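Local coordinates for protein poly(ADP-ribose) glycohydrolase (Thermomonospora curvata, PDB 3SIG) that hydrolyses the ribose-ribose glycosidic bonds of poly(ADP-ribose) to release ADP-ribose, probably through a macrodomain-like catalytic fold, at residues Glu72-Ala77 with Arg214-Ala219; Arg79-Thr82 with Gln88-Cys91; Tyr132-Arg137 with Leu142-Leu147; Leu173-Pro178 with Arg197-Lys202. All blocks are in the same frame, centred on the assembly; numbering follows the deposited sequence. Where two conformers were deposited one is given.

Contact 1 of 4, residues Glu72-Ala77 with Arg214-Ala219; sequences ETTLAA and RLVLGA. With AR6 ([(2R,3S,4R,5R)-5-(6-aminopurin-9-yl)-3,4-dihydroxy-oxolan-2-yl]methyl [hydroxy-[[(2R,3S,4R,5S)-3,4,5-trihydroxyoxolan-2-yl]methoxy]phosphoryl] hydrogen phosphate), chain B.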
# COMPACT_ATOMS: atom_id res chain seq x y z
N GLU A 72 7.07 -8.75 9.07
CA GLU A 72 6.53 -9.24 7.82
C GLU A 72 6.60 -8.20 6.75
O GLU A 72 6.49 -7.01 6.99
CB GLU A 72 5.06 -9.63 7.99
CG GLU A 72 4.84 -10.84 8.87
CD GLU A 72 3.40 -11.00 9.27
OE1 GLU A 72 2.85 -10.08 9.88
OE2 GLU A 72 2.83 -12.07 8.97
N THR A 73 6.70 -8.66 5.51
CA THR A 73 6.38 -7.82 4.38
C THR A 73 4.88 -7.52 4.39
O THR A 73 4.07 -8.24 5.00
CB THR A 73 6.70 -8.49 3.04
OG1 THR A 73 5.89 -9.67 2.95
CG2 THR A 73 8.16 -8.88 2.94
N THR A 74 4.49 -6.48 3.67
CA THR A 74 3.08 -6.16 3.48
C THR A 74 2.32 -7.39 3.02
O THR A 74 1.25 -7.74 3.55
CB THR A 74 2.91 -5.04 2.46
OG1 THR A 74 3.78 -3.94 2.82
CG2 THR A 74 1.46 -4.56 2.37
N LEU A 75 2.81 -8.03 1.98
CA LEU A 75 2.09 -9.18 1.43
C LEU A 75 2.05 -10.37 2.35
O LEU A 75 1.03 -11.07 2.41
CB LEU A 75 2.67 -9.57 0.09
CG LEU A 75 2.33 -8.55 -0.99
CD1 LEU A 75 2.96 -8.98 -2.28
CD2 LEU A 75 0.84 -8.30 -1.20
N ALA A 76 3.11 -10.62 3.11
CA ALA A 76 3.11 -11.77 4.01
C ALA A 76 2.06 -11.55 5.10
O ALA A 76 1.30 -12.45 5.45
CB ALA A 76 4.49 -11.99 4.63
N ALA A 77 1.99 -10.34 5.63
CA ALA A 77 0.98 -10.05 6.64
C ALA A 77 -0.41 -10.20 6.04
O ALA A 77 -1.32 -10.78 6.67
CB ALA A 77 1.17 -8.63 7.22
N ARG A 214 -9.90 -5.08 8.75
CA ARG A 214 -8.52 -5.51 9.01
C ARG A 214 -7.58 -4.84 7.99
O ARG A 214 -7.85 -4.84 6.78
CB ARG A 214 -8.42 -7.04 8.95
CG ARG A 214 -9.34 -7.68 9.97
CD ARG A 214 -9.16 -9.18 10.11
NE ARG A 214 -9.47 -9.86 8.85
CZ ARG A 214 -8.90 -10.99 8.43
NH1 ARG A 214 -8.05 -11.64 9.19
NH2 ARG A 214 -9.24 -11.46 7.24
N LEU A 215 -6.52 -4.22 8.52
CA LEU A 215 -5.58 -3.43 7.75
C LEU A 215 -4.17 -3.92 7.89
O LEU A 215 -3.73 -4.38 8.96
CB LEU A 215 -5.56 -2.00 8.21
CG LEU A 215 -6.91 -1.31 8.37
CD1 LEU A 215 -6.71 0.14 8.84
CD2 LEU A 215 -7.78 -1.35 7.12
N VAL A 216 -3.43 -3.71 6.82
CA VAL A 216 -1.98 -3.87 6.87
C VAL A 216 -1.37 -2.51 6.52
O VAL A 216 -1.49 -2.04 5.38
CB VAL A 216 -1.45 -4.97 5.93
CG1 VAL A 216 0.06 -5.05 6.05
CG2 VAL A 216 -2.08 -6.34 6.25
N LEU A 217 -0.76 -1.90 7.52
CA LEU A 217 -0.09 -0.60 7.43
C LEU A 217 1.40 -0.84 7.68
O LEU A 217 1.86 -1.99 7.71
CB LEU A 217 -0.66 0.38 8.48
CG LEU A 217 -2.17 0.59 8.40
CD1 LEU A 217 -2.63 1.52 9.51
CD2 LEU A 217 -2.60 1.12 7.06
N GLY A 218 2.18 0.22 7.78
CA GLY A 218 3.62 0.06 7.98
C GLY A 218 4.28 1.42 7.94
O GLY A 218 3.63 2.46 8.15
N ALA A 219 5.57 1.39 7.64
CA ALA A 219 6.44 2.56 7.68
C ALA A 219 6.37 3.40 6.41
O ALA A 219 7.36 3.69 5.75
CB ALA A 219 7.86 2.12 7.98
N1 AR6 B . 6.85 -4.73 3.30
C2 AR6 B . 6.84 -4.02 4.43
N3 AR6 B . 7.69 -3.00 4.74
C4 AR6 B . 8.57 -2.72 3.76
C5 AR6 B . 8.62 -3.44 2.52
C6 AR6 B . 7.70 -4.45 2.36
N6 AR6 B . 7.71 -5.20 1.18
N7 AR6 B . 9.67 -2.83 1.74
C8 AR6 B . 10.18 -1.90 2.48
N9 AR6 B . 9.59 -1.76 3.70
PA AR6 B . 9.36 2.37 0.81
PB AR6 B . 8.26 5.14 0.70
C1' AR6 B . 9.83 -0.84 4.81
O1A AR6 B . 10.73 2.95 0.79
O1B AR6 B . 6.81 5.53 0.92
C1D AR6 B . 8.79 3.36 -4.32
O1D AR6 B . 9.71 3.42 -5.38
C2' AR6 B . 11.24 -0.30 4.87
O2' AR6 B . 11.62 -0.13 6.21
O2A AR6 B . 9.00 1.37 -0.25
O2B AR6 B . 9.29 5.71 1.61
C2D AR6 B . 7.55 4.02 -4.78
O2D AR6 B . 7.06 3.66 -6.02
C3' AR6 B . 11.11 1.01 4.20
O3' AR6 B . 12.03 1.95 4.66
O3A AR6 B . 8.29 3.55 0.84
C3D AR6 B . 7.69 5.42 -4.36
O3D AR6 B . 8.32 6.04 -5.45
C4' AR6 B . 9.70 1.45 4.50
O4' AR6 B . 8.97 0.27 4.77
C4D AR6 B . 8.55 5.32 -3.15
O4D AR6 B . 9.29 4.11 -3.23
C5' AR6 B . 9.02 2.27 3.41
O5' AR6 B . 9.05 1.58 2.18
C5D AR6 B . 7.78 5.38 -1.84
O5D AR6 B . 8.72 5.43 -0.78
O HOH W 1 3.31 -3.06 5.25

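Contact 2 of 4, residues Arg79-Thr82 with Gln88-Cys91; sequences RRLT and QVAC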
# COMPACT_ATOMS: atom_id res chain seq x y z
N ARG A 79 -1.36 -12.08 3.60
CA ARG A 79 -1.64 -13.49 3.35
C ARG A 79 -2.02 -14.19 4.63
O ARG A 79 -2.93 -15.04 4.65
CB ARG A 79 -0.42 -14.10 2.70
CG ARG A 79 -0.64 -15.48 2.12
CD ARG A 79 0.62 -15.93 1.42
NE ARG A 79 0.48 -17.27 0.87
CZ ARG A 79 1.49 -18.05 0.51
NH1 ARG A 79 2.73 -17.61 0.60
NH2 ARG A 79 1.28 -19.27 0.04
N ARG A 80 -1.30 -13.90 5.71
CA ARG A 80 -1.58 -14.48 7.01
C ARG A 80 -3.00 -14.15 7.45
O ARG A 80 -3.76 -15.02 7.88
CB ARG A 80 -0.55 -14.02 8.03
CG ARG A 80 -0.86 -14.46 9.45
CD ARG A 80 0.25 -14.14 10.44
NE ARG A 80 0.58 -12.71 10.52
CZ ARG A 80 0.05 -11.85 11.39
NH1 ARG A 80 -0.86 -12.25 12.27
NH2 ARG A 80 0.43 -10.59 11.39
N LEU A 81 -3.36 -12.88 7.39
CA LEU A 81 -4.68 -12.47 7.80
C LEU A 81 -5.77 -13.06 6.90
O LEU A 81 -6.83 -13.46 7.39
CB LEU A 81 -4.78 -10.95 7.83
CG LEU A 81 -4.36 -10.26 9.14
CD1 LEU A 81 -2.99 -10.66 9.67
CD2 LEU A 81 -4.49 -8.74 8.98
N THR A 82 -5.51 -13.15 5.61
CA THR A 82 -6.51 -13.63 4.68
C THR A 82 -6.79 -15.11 4.92
O THR A 82 -7.94 -15.55 4.80
CB THR A 82 -6.04 -13.40 3.24
OG1 THR A 82 -5.95 -12.00 3.01
CG2 THR A 82 -7.05 -13.98 2.25
N GLN A 88 -12.25 -9.43 3.44
CA GLN A 88 -11.11 -8.95 2.64
C GLN A 88 -10.26 -7.90 3.38
O GLN A 88 -10.79 -6.91 3.90
CB GLN A 88 -11.63 -8.39 1.35
CG GLN A 88 -10.56 -8.11 0.33
CD GLN A 88 -11.16 -7.64 -0.99
OE1 GLN A 88 -11.14 -6.45 -1.29
NE2 GLN A 88 -11.71 -8.56 -1.76
N VAL A 89 -8.96 -8.13 3.42
CA VAL A 89 -8.01 -7.27 4.10
C VAL A 89 -7.67 -6.10 3.18
O VAL A 89 -7.64 -6.27 1.95
CB VAL A 89 -6.74 -8.09 4.41
CG1 VAL A 89 -5.62 -7.25 5.00
CG2 VAL A 89 -7.08 -9.26 5.33
N ALA A 90 -7.43 -4.93 3.74
CA ALA A 90 -6.91 -3.77 2.97
C ALA A 90 -5.48 -3.49 3.35
O ALA A 90 -5.11 -3.52 4.53
CB ALA A 90 -7.77 -2.53 3.21
N CYS A 91 -4.66 -3.17 2.35
CA CYS A 91 -3.25 -2.88 2.50
C CYS A 91 -2.89 -1.53 1.93
O CYS A 91 -3.32 -1.19 0.82
CB CYS A 91 -2.46 -3.92 1.70
SG CYS A 91 -2.67 -5.63 2.17
O HOH W 2 -8.00 -10.44 2.00

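Contact 3 of 4, residues Tyr132-Arg137 with Leu142-Leu147; sequences YAFHHR and LYSDHL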
# COMPACT_ATOMS: atom_id res chain seq x y z
N TYR A 132 -1.97 10.19 -11.68
CA TYR A 132 -0.59 10.44 -12.05
C TYR A 132 -0.42 11.76 -12.77
O TYR A 132 0.49 12.52 -12.48
CB TYR A 132 -0.04 9.22 -12.83
CG TYR A 132 -0.13 8.00 -11.96
CD1 TYR A 132 0.79 7.80 -10.94
CD2 TYR A 132 -1.16 7.09 -12.09
CE1 TYR A 132 0.67 6.73 -10.07
CE2 TYR A 132 -1.29 6.02 -11.24
CZ TYR A 132 -0.35 5.83 -10.23
OH TYR A 132 -0.49 4.76 -9.35
N ALA A 133 -1.36 12.07 -13.66
CA ALA A 133 -1.31 13.36 -14.36
C ALA A 133 -1.41 14.54 -13.38
O ALA A 133 -0.70 15.54 -13.52
CB ALA A 133 -2.40 13.46 -15.41
N PHE A 134 -2.29 14.43 -12.40
CA PHE A 134 -2.42 15.49 -11.40
C PHE A 134 -1.08 15.77 -10.76
O PHE A 134 -0.66 16.92 -10.62
CB PHE A 134 -3.44 15.13 -10.32
CG PHE A 134 -3.57 16.19 -9.28
CD1 PHE A 134 -2.74 16.17 -8.17
CD2 PHE A 134 -4.45 17.25 -9.44
CE1 PHE A 134 -2.82 17.17 -7.22
CE2 PHE A 134 -4.53 18.25 -8.49
CZ PHE A 134 -3.71 18.20 -7.38
N HIS A 135 -0.39 14.74 -10.30
CA HIS A 135 0.87 14.96 -9.61
C HIS A 135 1.98 15.44 -10.54
O HIS A 135 2.78 16.30 -10.16
CB HIS A 135 1.31 13.73 -8.81
CG HIS A 135 0.37 13.42 -7.69
ND1 HIS A 135 -0.26 12.20 -7.55
CD2 HIS A 135 -0.08 14.19 -6.68
CE1 HIS A 135 -1.06 12.24 -6.50
NE2 HIS A 135 -0.97 13.44 -5.96
N HIS A 136 2.00 14.95 -11.77
CA HIS A 136 3.00 15.41 -12.71
C HIS A 136 2.87 16.90 -12.95
O HIS A 136 3.88 17.60 -13.06
CB HIS A 136 2.88 14.67 -14.03
CG HIS A 136 3.66 13.41 -14.05
ND1 HIS A 136 3.12 12.19 -13.69
CD2 HIS A 136 4.97 13.18 -14.30
CE1 HIS A 136 4.05 11.26 -13.78
NE2 HIS A 136 5.19 11.83 -14.15
N ARG A 137 1.64 17.38 -13.06
CA ARG A 137 1.41 18.80 -13.33
C ARG A 137 1.59 19.65 -12.09
O ARG A 137 1.94 20.81 -12.17
CB ARG A 137 0.01 19.01 -13.90
CG ARG A 137 -0.17 18.35 -15.27
CD ARG A 137 -1.62 17.91 -15.55
NE ARG A 137 -2.49 19.02 -15.91
CZ ARG A 137 -3.69 18.89 -16.47
NH1 ARG A 137 -4.18 17.68 -16.74
NH2 ARG A 137 -4.41 19.96 -16.77
N LEU A 142 5.08 17.52 -1.73
CA LEU A 142 4.09 17.17 -0.72
C LEU A 142 3.03 16.28 -1.33
O LEU A 142 2.31 15.61 -0.60
CB LEU A 142 3.43 18.40 -0.12
CG LEU A 142 4.25 19.21 0.91
CD1 LEU A 142 3.57 20.54 1.20
CD2 LEU A 142 4.42 18.43 2.20
N TYR A 143 2.91 16.28 -2.66
CA TYR A 143 1.89 15.52 -3.39
C TYR A 143 0.50 15.95 -2.92
O TYR A 143 0.28 17.15 -2.67
CB TYR A 143 2.13 14.01 -3.32
CG TYR A 143 3.52 13.61 -3.74
CD1 TYR A 143 4.09 14.09 -4.90
CD2 TYR A 143 4.25 12.73 -2.97
CE1 TYR A 143 5.36 13.70 -5.27
CE2 TYR A 143 5.51 12.34 -3.33
CZ TYR A 143 6.06 12.82 -4.46
OH TYR A 143 7.31 12.39 -4.82
N SER A 144 -0.45 15.05 -2.81
CA SER A 144 -1.81 15.42 -2.46
C SER A 144 -2.47 14.23 -1.76
O SER A 144 -1.94 13.13 -1.76
CB SER A 144 -2.62 15.77 -3.72
OG SER A 144 -2.96 14.59 -4.44
N ASP A 145 -3.68 14.47 -1.26
CA ASP A 145 -4.49 13.47 -0.59
C ASP A 145 -5.31 12.62 -1.57
O ASP A 145 -6.13 11.83 -1.12
CB ASP A 145 -5.45 14.11 0.42
CG ASP A 145 -4.77 14.75 1.59
OD1 ASP A 145 -3.62 14.44 1.91
OD2 ASP A 145 -5.46 15.59 2.24
N HIS A 146 -5.10 12.73 -2.88
CA HIS A 146 -5.77 11.78 -3.80
C HIS A 146 -5.42 10.34 -3.40
O HIS A 146 -4.27 10.06 -3.06
CB HIS A 146 -5.33 11.96 -5.26
CG HIS A 146 -5.81 13.22 -5.92
ND1 HIS A 146 -6.88 13.29 -6.78
CD2 HIS A 146 -5.31 14.47 -5.85
CE1 HIS A 146 -7.02 14.54 -7.21
NE2 HIS A 146 -6.08 15.28 -6.65
N LEU A 147 -6.39 9.44 -3.52
CA LEU A 147 -6.20 8.04 -3.17
C LEU A 147 -6.85 7.18 -4.24
O LEU A 147 -7.95 7.46 -4.71
CB LEU A 147 -6.83 7.77 -1.77
CG LEU A 147 -6.76 6.35 -1.21
CD1 LEU A 147 -6.70 6.44 0.33
CD2 LEU A 147 -7.97 5.63 -1.62

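Contact 4 of 4, residues Leu173-Pro178 with Arg197-Lys202; sequences LTSPAP and RGRAAK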
# COMPACT_ATOMS: atom_id res chain seq x y z
N LEU A 173 -4.92 0.39 -0.99
CA LEU A 173 -5.11 1.82 -0.82
C LEU A 173 -3.82 2.47 -1.26
O LEU A 173 -2.79 2.24 -0.63
CB LEU A 173 -5.37 2.14 0.65
CG LEU A 173 -6.48 1.30 1.32
CD1 LEU A 173 -6.38 1.23 2.81
CD2 LEU A 173 -7.79 1.84 0.92
N THR A 174 -3.90 3.27 -2.33
CA THR A 174 -2.71 3.87 -2.94
C THR A 174 -2.71 5.35 -2.66
O THR A 174 -3.55 6.09 -3.18
CB THR A 174 -2.70 3.54 -4.46
OG1 THR A 174 -2.39 2.15 -4.59
CG2 THR A 174 -1.70 4.29 -5.28
N SER A 175 -1.78 5.76 -1.81
CA SER A 175 -1.66 7.13 -1.36
C SER A 175 -0.18 7.40 -1.16
O SER A 175 0.46 6.68 -0.40
CB SER A 175 -2.38 7.28 -0.02
OG SER A 175 -2.10 8.52 0.63
N PRO A 176 0.38 8.44 -1.82
CA PRO A 176 1.81 8.70 -1.62
C PRO A 176 2.05 9.54 -0.38
O PRO A 176 1.40 10.55 -0.15
CB PRO A 176 2.17 9.53 -2.86
CG PRO A 176 0.91 10.28 -3.15
CD PRO A 176 -0.23 9.37 -2.77
N ALA A 177 2.99 9.11 0.44
CA ALA A 177 3.45 9.94 1.55
C ALA A 177 4.16 11.15 0.94
O ALA A 177 4.68 11.08 -0.17
CB ALA A 177 4.40 9.17 2.46
N PRO A 178 4.23 12.27 1.68
CA PRO A 178 5.03 13.39 1.19
C PRO A 178 6.48 12.94 1.00
O PRO A 178 7.02 12.16 1.77
CB PRO A 178 4.90 14.42 2.30
CG PRO A 178 4.50 13.66 3.51
CD PRO A 178 3.64 12.54 3.01
N ARG A 197 -0.85 13.46 9.00
CA ARG A 197 -2.03 13.16 9.75
C ARG A 197 -3.28 13.26 8.89
O ARG A 197 -4.15 12.38 8.95
CB ARG A 197 -2.14 14.08 10.96
CG ARG A 197 -3.34 13.70 11.80
CD ARG A 197 -3.38 14.45 13.11
NE ARG A 197 -4.44 13.94 13.97
CZ ARG A 197 -5.70 14.37 13.93
NH1 ARG A 197 -6.06 15.32 13.08
NH2 ARG A 197 -6.60 13.85 14.76
N GLY A 198 -3.41 14.34 8.12
CA GLY A 198 -4.57 14.50 7.27
C GLY A 198 -4.71 13.38 6.26
O GLY A 198 -5.81 12.86 5.98
N ARG A 199 -3.60 13.00 5.67
CA ARG A 199 -3.58 11.98 4.63
C ARG A 199 -3.82 10.60 5.19
O ARG A 199 -4.62 9.85 4.65
CB ARG A 199 -2.26 12.08 3.84
CG ARG A 199 -2.25 11.33 2.52
CD ARG A 199 -1.07 11.75 1.66
NE ARG A 199 -1.15 13.17 1.33
CZ ARG A 199 -0.17 13.86 0.79
NH1 ARG A 199 -0.33 15.16 0.59
NH2 ARG A 199 0.98 13.31 0.51
N ALA A 200 -3.13 10.26 6.26
CA ALA A 200 -3.39 8.98 6.92
C ALA A 200 -4.83 8.86 7.42
O ALA A 200 -5.43 7.78 7.31
CB ALA A 200 -2.43 8.78 8.09
N ALA A 201 -5.41 9.95 7.88
CA ALA A 201 -6.79 9.88 8.31
C ALA A 201 -7.69 9.52 7.13
O ALA A 201 -8.67 8.77 7.27
CB ALA A 201 -7.22 11.18 8.90
N LYS A 202 -7.38 10.08 5.96
CA LYS A 202 -8.15 9.80 4.75
C LYS A 202 -7.97 8.37 4.25
O LYS A 202 -8.92 7.74 3.76
CB LYS A 202 -7.82 10.87 3.68
CG LYS A 202 -8.35 12.21 4.03
CD LYS A 202 -7.94 13.30 3.06
CE LYS A 202 -8.63 14.61 3.40
NZ LYS A 202 -8.28 15.69 2.43

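Contact 1 of 4, residues Glu72-Ala77 with Arg214-Ala219
With chi1 at -50°, T74 sets its hydroxyl beside its own backbone N and leaves CG2 to meet V216. The valine stretches CG1 anti to its N (chi1 -180°), so this one methyl touches both T74 and A77. T74 CG2 lies 4.0 Å from V216 CG1, and A77 CB rests 3.9 Å from the same methyl. The small alanine lets the helix lie close to the strand, while the branched valine brings CG2 near it too. No direct hydrogen bond joins the segments. A water connects them instead, 2.6 Å from T74 OG1 and 3.0 Å from L217 O, and T74 OG1 is also bonded to Q111. At the start of helix 74-84, T73 is the N-cap: its OG1 accepts from A76 N at 2.9 Å and is hydrogen-bonded to D159 as well. An alanine at T73 would remove the hydroxyl and would probably leave A76 N without its cap and the D159 carboxylate without this partner. The cap is likely to steady the first turn, in which T74 N donates to N1 of the adenine at 3.0 Å (153°), a backbone donor reading one ring nitrogen. On the strand side, A219 O comes within 3.2 Å of AR6 C5'. A helix N-terminus and the loop that follows strand 214-217 thus border the ADP-ribose together, an arrangement consistent with the macrodomain-type binding cleft.

Contact 2 of 4, residues Arg79-Thr82 with Gln88-Cys91
T82 OG1, which also touches the V89 side chain, has two hydrogen-bond partners: it is bonded to A78 O one turn back in its own helix, and it accepts from a water at 2.8 Å. That water in turn accepts from V89 N at 2.9 Å. The contact belongs to the beta-alpha-beta crossover in which helix 74-84 runs from strand 66-70 to the parallel strand 90-94, with strands 214-217 and 252-256 lying between the two in the sheet, and it lies where the chain turns from the helix into the second strand. Threonine suits the place because one hydroxyl serves the helix backbone and the water together, giving the V89 N-H an indirect tie to the helix.

The apolar part rests on a single methyl. With chi1 at 174°, V89 puts CG1 anti to its backbone N and holds CG2 beside that N, where it meets two consecutive helix residues. V89 CG2 is 3.8 Å from L81 CB and equally far from T82 OG1. A branched residue fits here since its other methyl, CG1, packs on V216 of strand 214-217. The backbones stay well apart, with the CA atoms of T82 and V89 at 6.6 Å, so side chains and the bridging water span the interval. L81 O accepts from R214, which ties the helix to that strand too. Leucine at this position also serves its neighbour R80, whose guanidinium forms salt bridges with E72 and E68: L81 CD1 sits over the centre of that flat group, 3.6 Å above its plane.

Contact 3 of 4, residues Tyr132-Arg137 with Leu142-Leu147
F134, with chi1 at 179°, extends its ring over the loop, where the F134 and H146 rings meet obliquely, centroids 4.4 Å apart and planes at 45°. Y143 turns its edge to the face of H135, centroids 5.9 Å apart and planes at 70°, a T-shaped pair. Aromatic residues suit both places because flat rings pack closely, while H135 and Y143 carry polar atoms at their rims.

Among polar contacts, H135 NE2 lies 2.8 Å from S144 OG, which sits at the edge of the imidazole; a hydrogen bond fits, though the hydroxyl's position is somewhat doubtful. The other ring nitrogen, ND1, makes a weak bond to A97 O, and Y143 OH is bonded to N179.

Beta carbons also touch the rings: S144 CB is 3.8 Å from F134 CE1, and Y143 CB is 4.0 Å from H135 CD2. The loop thereby folds back on helix 129-138 before entering strand 147-157. Its other side reaches helix 189-209, where D145 forms salt bridges with R199 and K202, and H146 and L147 lean on strand 42-44 and helix 46-54.

Contact 4 of 4, residues Leu173-Pro178 with Arg197-Lys202
R199 carries nearly the whole contact, its side chain laid along S175, P176 and P178. CG leaves anti to the backbone N (chi1 -165°) and the chain bends at chi3 (-61°), which brings the guanidinium against the backbone. Packing is tightest at the aliphatic part: R199 CG is 3.4 Å from S175 OG, and R199 CD lies 3.3 Å from P176 O. The same carbonyl oxygen accepts from R199 NH2 at 2.9 Å, with the donor tilted 18° from the carbonyl plane. P178 has no N-H to compete with the guanidinium, which is consistent with its CD lying 3.7 Å from R199 NH2. The small S175 leaves room for the arginine's methylene groups to pass.

The helix loosens away from this line. R197 is exposed and takes no part, and the end of K202 leads away to P46 O. A200 and A201 turn to helix 229-240 instead.

R199 NE also pairs with D145, and NH2 has a second acceptor in L142 O. A leucine at R199 would probably leave P176 O without its donor and the D145 carboxylate without this charged mate. A buried cation matched by a carboxylate and two carbonyl oxygens is likely to hold the chain leaving strand 163-175 in place, where the side chain of A177 is about 5 Å from the bound ADP-ribose.

Contacts 1, 2 and 4 are buried and reach the same mixed sheet, while contact 3 is only partly buried, with an exposed phenylalanine. Contacts 1 and 2 share helix 74-84, meet neighbouring strands and both combine methyl packing with a water bridge; they join through the E72-R80 salt bridge. Backbone pairing of C91 with L173 then leads across the sheet to contact 4. Contacts 3 and 4 meet through a shared acidic residue of the loop. Chemistry follows place: small apolar groups and waters under helix 74-84, a buried charge and carbonyls at the end of strand 163-175, aromatic rings at contact 3. Contact 1 binds the adenine, whereas in contact 2 the V89 side chain is about 13 Å from the ligand.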